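Local coordinates for protein NAD(+) phosphorylase MbcT (Mycobacterium tuberculosis, PDB 6FKG) that degrades NAD(+) by phosphorolysis as the toxin of a type II toxin-antitoxin pair, causing cell death unless its antitoxin MbcA blocks the active site, at residues B[54-59]-B[153-159]; B[44-50]-B[125-131]. All coordinates share one frame; numbering follows the deposited sequence.

Interaction 1. Residues B[54-59]-B[153-159]; sequences FPAIYL and LVVTAYE
Y58 and V154 meet on one face of an antiparallel strand pair, where 56-59 runs beside 153-156 in the central mixed sheet of the RES domain. They form a non-hydrogen-bonded pair, and the tyrosine ring lies alongside the valine, pointing the same way. V154 sits over one face of the ring, its CG1 4.0 Å from the centroid in a CH-pi contact, while CG2 comes within 3.5 Å of Y58 CE2. With CG1 anti to the backbone N (chi1 -169°), both methyls of V154 meet the phenol. Farther along this face, T156 CG2 packs 3.5 Å from F54 CE1, the two side chains again side by side.

I57, L59, L153 and V155 occupy the other face. Here L59 CD1 reaches diagonally to V155 CG2 at 3.6 Å while also packing, more loosely, on CD2 of its own partner L153, and I57 CD1 extends to Y158 CB. These aliphatic groups continue onto strands 19-30 and 89-103, which places them in the hydrophobic interior.

The backbone holds both layers in register. I57 and V155 exchange one reciprocal pair of N-H...O bonds and L59 and L153 another, with L153 N to L59 O at 2.8 Å. Between these two pairs V154 CA directs a C-H...O contact at I57 O, and beyond them A56 CA does the same at V155 O. Past the strand, P55 O receives A157 N in a nearly straight bond (172°), so the pairing persists to the N-cap position of helix 158-161.

The hydroxyl of Y58 is hydrogen-bonded to the 44-50 loop, and its ring also meets F114 of a neighbouring MbcA chain. At the strand-to-helix corner one water accepts from Y158 N and lies 2.9 Å from V155 O, to which it can donate.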
loop_
_atom_site.group_PDB
_atom_site.type_symbol
_atom_site.label_atom_id
_atom_site.label_comp_id
_atom_site.label_asym_id
_atom_site.label_seq_id
_atom_site.Cartn_x
_atom_site.Cartn_y
_atom_site.Cartn_z
ATOM N N PHE B 54 -20.554 9.196 -21.015
ATOM C CA PHE B 54 -21.718 9.749 -21.693
ATOM C C PHE B 54 -22.851 8.753 -21.679
ATOM O O PHE B 54 -22.611 7.551 -21.698
ATOM C CB PHE B 54 -21.385 10.155 -23.150
ATOM C CG PHE B 54 -20.715 9.055 -23.986
ATOM C CD1 PHE B 54 -21.473 8.159 -24.725
ATOM C CD2 PHE B 54 -19.330 8.962 -24.056
ATOM C CE1 PHE B 54 -20.853 7.162 -25.509
ATOM C CE2 PHE B 54 -18.704 7.992 -24.826
ATOM C CZ PHE B 54 -19.460 7.085 -25.557
ATOM N N PRO B 55 -24.097 9.257 -21.653
ATOM C CA PRO B 55 -25.261 8.393 -21.835
ATOM C C PRO B 55 -25.272 7.827 -23.242
ATOM O O PRO B 55 -24.779 8.459 -24.186
ATOM C CB PRO B 55 -26.462 9.330 -21.610
ATOM C CG PRO B 55 -25.905 10.593 -21.039
ATOM C CD PRO B 55 -24.467 10.670 -21.451
ATOM N N ALA B 56 -25.819 6.630 -23.381
ATOM C CA ALA B 56 -25.960 6.027 -24.705
ATOM C C ALA B 56 -27.230 5.201 -24.754
ATOM O O ALA B 56 -27.614 4.590 -23.758
ATOM C CB ALA B 56 -24.737 5.160 -25.048
ATOM N N ILE B 57 -27.873 5.200 -25.923
ATOM C CA ILE B 57 -29.135 4.495 -26.147
ATOM C C ILE B 57 -28.929 3.471 -27.240
ATOM O O ILE B 57 -28.432 3.810 -28.308
ATOM C CB ILE B 57 -30.261 5.439 -26.616
ATOM C CG1 ILE B 57 -30.524 6.563 -25.616
ATOM C CG2 ILE B 57 -31.543 4.664 -26.851
ATOM C CD1 ILE B 57 -31.547 7.553 -26.160
ATOM N N TYR B 58 -29.338 2.228 -26.999
ATOM C CA TYR B 58 -29.199 1.187 -28.007
ATOM C C TYR B 58 -30.545 0.876 -28.672
ATOM O O TYR B 58 -31.516 0.534 -27.992
ATOM C CB TYR B 58 -28.593 -0.064 -27.363
ATOM C CG TYR B 58 -27.110 0.094 -27.076
ATOM C CD1 TYR B 58 -26.668 0.784 -25.953
ATOM C CD2 TYR B 58 -26.157 -0.416 -27.959
ATOM C CE1 TYR B 58 -25.308 0.950 -25.697
ATOM C CE2 TYR B 58 -24.799 -0.254 -27.716
ATOM C CZ TYR B 58 -24.385 0.440 -26.587
ATOM O OH TYR B 58 -23.043 0.611 -26.348
ATOM N N LEU B 59 -30.598 1.034 -29.998
ATOM C CA LEU B 59 -31.808 0.773 -30.771
ATOM C C LEU B 59 -31.527 -0.209 -31.894
ATOM O O LEU B 59 -30.399 -0.327 -32.337
ATOM C CB LEU B 59 -32.374 2.070 -31.366
ATOM C CG LEU B 59 -32.626 3.168 -30.318
ATOM C CD1 LEU B 59 -31.719 4.343 -30.578
ATOM C CD2 LEU B 59 -34.061 3.610 -30.358
ATOM N N LEU B 153 -28.332 0.854 -33.790
ATOM C CA LEU B 153 -27.973 2.256 -33.687
ATOM C C LEU B 153 -27.626 2.562 -32.243
ATOM O O LEU B 153 -28.411 2.282 -31.334
ATOM C CB LEU B 153 -29.120 3.152 -34.154
ATOM C CG LEU B 153 -28.937 4.645 -33.879
ATOM C CD1 LEU B 153 -27.693 5.189 -34.586
ATOM C CD2 LEU B 153 -30.190 5.412 -34.281
ATOM N N VAL B 154 -26.446 3.131 -32.034
ATOM C CA VAL B 154 -26.047 3.590 -30.715
ATOM C C VAL B 154 -26.073 5.104 -30.724
ATOM O O VAL B 154 -25.314 5.711 -31.468
ATOM C CB VAL B 154 -24.646 3.100 -30.340
ATOM C CG1 VAL B 154 -24.368 3.375 -28.867
ATOM C CG2 VAL B 154 -24.536 1.606 -30.638
ATOM N N VAL B 155 -26.959 5.704 -29.928
ATOM C CA VAL B 155 -27.103 7.156 -29.913
ATOM C C VAL B 155 -26.397 7.719 -28.682
ATOM O O VAL B 155 -26.724 7.364 -27.561
ATOM C CB VAL B 155 -28.588 7.584 -29.907
ATOM C CG1 VAL B 155 -28.698 9.102 -29.974
ATOM C CG2 VAL B 155 -29.318 6.951 -31.076
ATOM N N THR B 156 -25.428 8.598 -28.895
ATOM C CA THR B 156 -24.522 8.974 -27.812
ATOM C C THR B 156 -24.765 10.410 -27.378
ATOM O O THR B 156 -24.776 11.318 -28.211
ATOM C CB THR B 156 -23.038 8.782 -28.227
ATOM O OG1 THR B 156 -22.788 9.457 -29.463
ATOM C CG2 THR B 156 -22.720 7.302 -28.437
ATOM N N ALA B 157 -24.978 10.594 -26.069
ATOM C CA ALA B 157 -25.239 11.912 -25.481
ATOM C C ALA B 157 -26.354 12.635 -26.243
ATOM O O ALA B 157 -26.217 13.796 -26.639
ATOM C CB ALA B 157 -23.973 12.740 -25.464
ATOM N N TYR B 158 -27.446 11.902 -26.445
ATOM C CA TYR B 158 -28.637 12.346 -27.147
ATOM C C TYR B 158 -29.074 13.753 -26.761
ATOM O O TYR B 158 -29.293 14.612 -27.621
ATOM C CB TYR B 158 -29.762 11.337 -26.869
ATOM C CG TYR B 158 -31.157 11.856 -27.044
ATOM C CD1 TYR B 158 -32.058 11.843 -25.981
ATOM C CD2 TYR B 158 -31.587 12.351 -28.273
ATOM C CE1 TYR B 158 -33.351 12.326 -26.138
ATOM C CE2 TYR B 158 -32.873 12.830 -28.441
ATOM C CZ TYR B 158 -33.753 12.816 -27.375
ATOM O OH TYR B 158 -35.036 13.294 -27.553
ATOM N N GLU B 159 -29.183 13.976 -25.457
ATOM C CA GLU B 159 -29.730 15.212 -24.907
ATOM C C GLU B 159 -28.962 16.460 -25.353
ATOM O O GLU B 159 -29.569 17.470 -25.710
ATOM C CB GLU B 159 -29.760 15.123 -23.373
ATOM C CG GLU B 159 -30.643 13.987 -22.806
ATOM C CD GLU B 159 -29.958 12.604 -22.770
ATOM O OE1 GLU B 159 -28.891 12.416 -23.393
ATOM O OE2 GLU B 159 -30.500 11.698 -22.098
HETATM O O HOH W 1 -27.841 9.136 -25.543
#

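Interaction 2. Residues B[44-50]-B[125-131]; sequences FGGRWNP and WSGCQAV
The side of MbcT that receives the antitoxin is built partly from the G46-N49 type I turn and W125 of segment 125-131. W125 spreads the face of its indole over the turn: R47 CA points at the five-membered ring, 3.7 Å from its centroid, and the peptide carbon of G46 lies beneath the six-membered part. The R47 guanidinium stands steeply to the indole, their planes 69° apart, with W125 NE1 above one guanidinium face. NE1 and R47 NH2 are both donors and do not bond to each other. Instead they converge on the C-terminal carboxylate of V115 of a neighbouring MbcA chain, which takes a salt bridge from R47 and a hydrogen bond from W125; R47 NH1 is held by G122 O.

On the helix itself, C128 lies over W48, its CB and SG both above one face of the six-membered ring, SG 3.7 Å from the centroid, a Cys sulfur-aromatic contact. V131 CG1 comes to the edge of the same indole. Thus, within the RES domain, the loop between helix 39-44 and strand 56-60 is fastened to segment 125-131 by two tryptophans, one from each side.

Between them, Q129 reaches into the turn, its chain extended beyond CG (chi2 179°). NE2 donates to G46 O at 3.0 Å and makes a weak bond to N49 O. G46 O also accepts N49 N, and the two donors approach from opposite faces of its carbonyl plane, so this buried oxygen serves both the turn and the helix. F44 crosses W125 at about a right angle, presenting CE2 to W125 CH2 at 4.0 Å.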
loop_
_atom_site.group_PDB
_atom_site.type_symbol
_atom_site.label_atom_id
_atom_site.label_comp_id
_atom_site.label_asym_id
_atom_site.label_seq_id
_atom_site.Cartn_x
_atom_site.Cartn_y
_atom_site.Cartn_z
ATOM N N PHE B 44 -22.815 1.199 -16.641
ATOM C CA PHE B 44 -22.188 -0.125 -16.803
ATOM C C PHE B 44 -21.226 -0.191 -17.972
ATOM O O PHE B 44 -20.276 -0.983 -17.958
ATOM C CB PHE B 44 -23.251 -1.225 -16.984
ATOM C CG PHE B 44 -22.672 -2.620 -16.931
ATOM C CD1 PHE B 44 -22.158 -3.113 -15.739
ATOM C CD2 PHE B 44 -22.607 -3.410 -18.072
ATOM C CE1 PHE B 44 -21.595 -4.368 -15.667
ATOM C CE2 PHE B 44 -22.037 -4.696 -18.013
ATOM C CZ PHE B 44 -21.535 -5.166 -16.816
ATOM N N GLY B 45 -21.460 0.644 -18.978
ATOM C CA GLY B 45 -20.830 0.448 -20.273
ATOM C C GLY B 45 -21.757 -0.378 -21.148
ATOM O O GLY B 45 -22.672 -1.026 -20.642
ATOM N N GLY B 46 -21.522 -0.349 -22.457
ATOM C CA GLY B 46 -22.252 -1.170 -23.413
ATOM C C GLY B 46 -21.262 -1.633 -24.463
ATOM O O GLY B 46 -20.106 -1.210 -24.439
ATOM N N ARG B 47 -21.686 -2.507 -25.380
ATOM C CA ARG B 47 -20.744 -3.036 -26.350
ATOM C C ARG B 47 -20.026 -1.903 -27.076
ATOM O O ARG B 47 -18.818 -1.983 -27.318
ATOM C CB ARG B 47 -21.426 -3.956 -27.374
ATOM C CG ARG B 47 -20.430 -4.455 -28.437
ATOM C CD ARG B 47 -20.927 -5.679 -29.197
ATOM N NE ARG B 47 -21.183 -6.836 -28.334
ATOM C CZ ARG B 47 -20.308 -7.800 -28.050
ATOM N NH1 ARG B 47 -19.074 -7.787 -28.552
ATOM N NH2 ARG B 47 -20.675 -8.798 -27.253
ATOM N N TRP B 48 -20.763 -0.837 -27.374
ATOM C CA TRP B 48 -20.239 0.273 -28.162
ATOM C C TRP B 48 -19.994 1.570 -27.372
ATOM O O TRP B 48 -19.888 2.632 -27.960
ATOM C CB TRP B 48 -21.197 0.566 -29.331
ATOM C CG TRP B 48 -21.248 -0.549 -30.346
ATOM C CD1 TRP B 48 -22.127 -1.597 -30.381
ATOM C CD2 TRP B 48 -20.366 -0.725 -31.466
ATOM N NE1 TRP B 48 -21.841 -2.418 -31.463
ATOM C CE2 TRP B 48 -20.767 -1.900 -32.138
ATOM C CE3 TRP B 48 -19.272 -0.004 -31.962
ATOM C CZ2 TRP B 48 -20.123 -2.357 -33.296
ATOM C CZ3 TRP B 48 -18.630 -0.467 -33.120
ATOM C CH2 TRP B 48 -19.063 -1.626 -33.766
ATOM N N ASN B 49 -19.905 1.497 -26.050
ATOM C CA ASN B 49 -19.518 2.690 -25.286
ATOM C C ASN B 49 -18.828 2.330 -23.992
ATOM O O ASN B 49 -19.272 1.441 -23.267
ATOM C CB ASN B 49 -20.734 3.590 -24.967
ATOM C CG ASN B 49 -21.669 2.975 -23.950
ATOM O OD1 ASN B 49 -22.468 2.100 -24.287
ATOM N ND2 ASN B 49 -21.564 3.413 -22.695
ATOM N N PRO B 50 -17.737 3.040 -23.685
ATOM C CA PRO B 50 -17.125 2.868 -22.370
ATOM C C PRO B 50 -18.073 3.451 -21.329
ATOM O O PRO B 50 -18.936 4.261 -21.682
ATOM C CB PRO B 50 -15.838 3.687 -22.471
ATOM C CG PRO B 50 -16.216 4.802 -23.409
ATOM C CD PRO B 50 -17.147 4.170 -24.427
ATOM N N TRP B 125 -15.514 -6.362 -25.409
ATOM C CA TRP B 125 -16.098 -5.130 -25.927
ATOM C C TRP B 125 -15.063 -4.044 -26.264
ATOM O O TRP B 125 -15.442 -2.982 -26.765
ATOM C CB TRP B 125 -17.081 -4.547 -24.902
ATOM C CG TRP B 125 -18.372 -5.313 -24.665
ATOM C CD1 TRP B 125 -18.827 -6.420 -25.339
ATOM C CD2 TRP B 125 -19.361 -5.015 -23.667
ATOM N NE1 TRP B 125 -20.046 -6.818 -24.822
ATOM C CE2 TRP B 125 -20.394 -5.971 -23.798
ATOM C CE3 TRP B 125 -19.479 -4.024 -22.680
ATOM C CZ2 TRP B 125 -21.517 -5.970 -22.973
ATOM C CZ3 TRP B 125 -20.597 -4.022 -21.866
ATOM C CH2 TRP B 125 -21.603 -4.990 -22.017
ATOM N N SER B 126 -13.779 -4.272 -25.963
ATOM C CA SER B 126 -12.814 -3.159 -25.942
ATOM C C SER B 126 -12.707 -2.401 -27.266
ATOM O O SER B 126 -12.711 -1.167 -27.289
ATOM C CB SER B 126 -11.418 -3.645 -25.531
ATOM O OG SER B 126 -10.804 -4.429 -26.541
ATOM N N GLY B 127 -12.612 -3.129 -28.373
ATOM C CA GLY B 127 -12.477 -2.481 -29.667
ATOM C C GLY B 127 -13.676 -1.642 -30.044
ATOM O O GLY B 127 -13.531 -0.475 -30.434
ATOM N N CYS B 128 -14.870 -2.224 -29.939
ATOM C CA CYS B 128 -16.102 -1.468 -30.193
ATOM C C CYS B 128 -16.220 -0.262 -29.262
ATOM O O CYS B 128 -16.658 0.812 -29.682
ATOM C CB CYS B 128 -17.338 -2.351 -30.033
ATOM S SG CYS B 128 -17.416 -3.720 -31.240
ATOM N N GLN B 129 -15.864 -0.435 -27.991
ATOM C CA GLN B 129 -15.990 0.693 -27.058
ATOM C C GLN B 129 -15.052 1.838 -27.420
ATOM O O GLN B 129 -15.419 3.006 -27.316
ATOM C CB GLN B 129 -15.727 0.238 -25.624
ATOM C CG GLN B 129 -16.859 -0.605 -25.047
ATOM C CD GLN B 129 -16.569 -1.077 -23.638
ATOM O OE1 GLN B 129 -15.444 -1.464 -23.323
ATOM N NE2 GLN B 129 -17.577 -1.032 -22.776
ATOM N N ALA B 130 -13.839 1.509 -27.849
ATOM C CA ALA B 130 -12.895 2.541 -28.254
ATOM C C ALA B 130 -13.430 3.293 -29.464
ATOM O O ALA B 130 -13.289 4.515 -29.561
ATOM C CB ALA B 130 -11.538 1.941 -28.562
ATOM N N VAL B 131 -14.057 2.560 -30.381
ATOM C CA VAL B 131 -14.618 3.181 -31.574
ATOM C C VAL B 131 -15.809 4.087 -31.215
ATOM O O VAL B 131 -15.898 5.226 -31.701
ATOM C CB VAL B 131 -15.036 2.105 -32.618
ATOM C CG1 VAL B 131 -15.821 2.730 -33.753
ATOM C CG2 VAL B 131 -13.797 1.391 -33.162
#

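Overall arrangement
Both contacts are buried, but interaction 1 lies deeper, its centre about 7 Å from the chain's centre against about 11 Å for interaction 2. The first joins two strands through repeated backbone bonds and mainly aliphatic packing; the second, between an irregular loop and a helix, relies far more on aromatic faces and a glutamine amide, and offers MbcA a charged and a polar group, where interaction 1 offers it the Y58 ring. Their segments alternate along the chain, and their centres are about 12 Å apart. They meet at Y58 OH, 2.6 Å from N49 OD1 and 2.9 Å from W48 N, both probable hydrogen bonds. The turn of 44-50 is thereby tied to strand 56-60 as well as to helix 126-137.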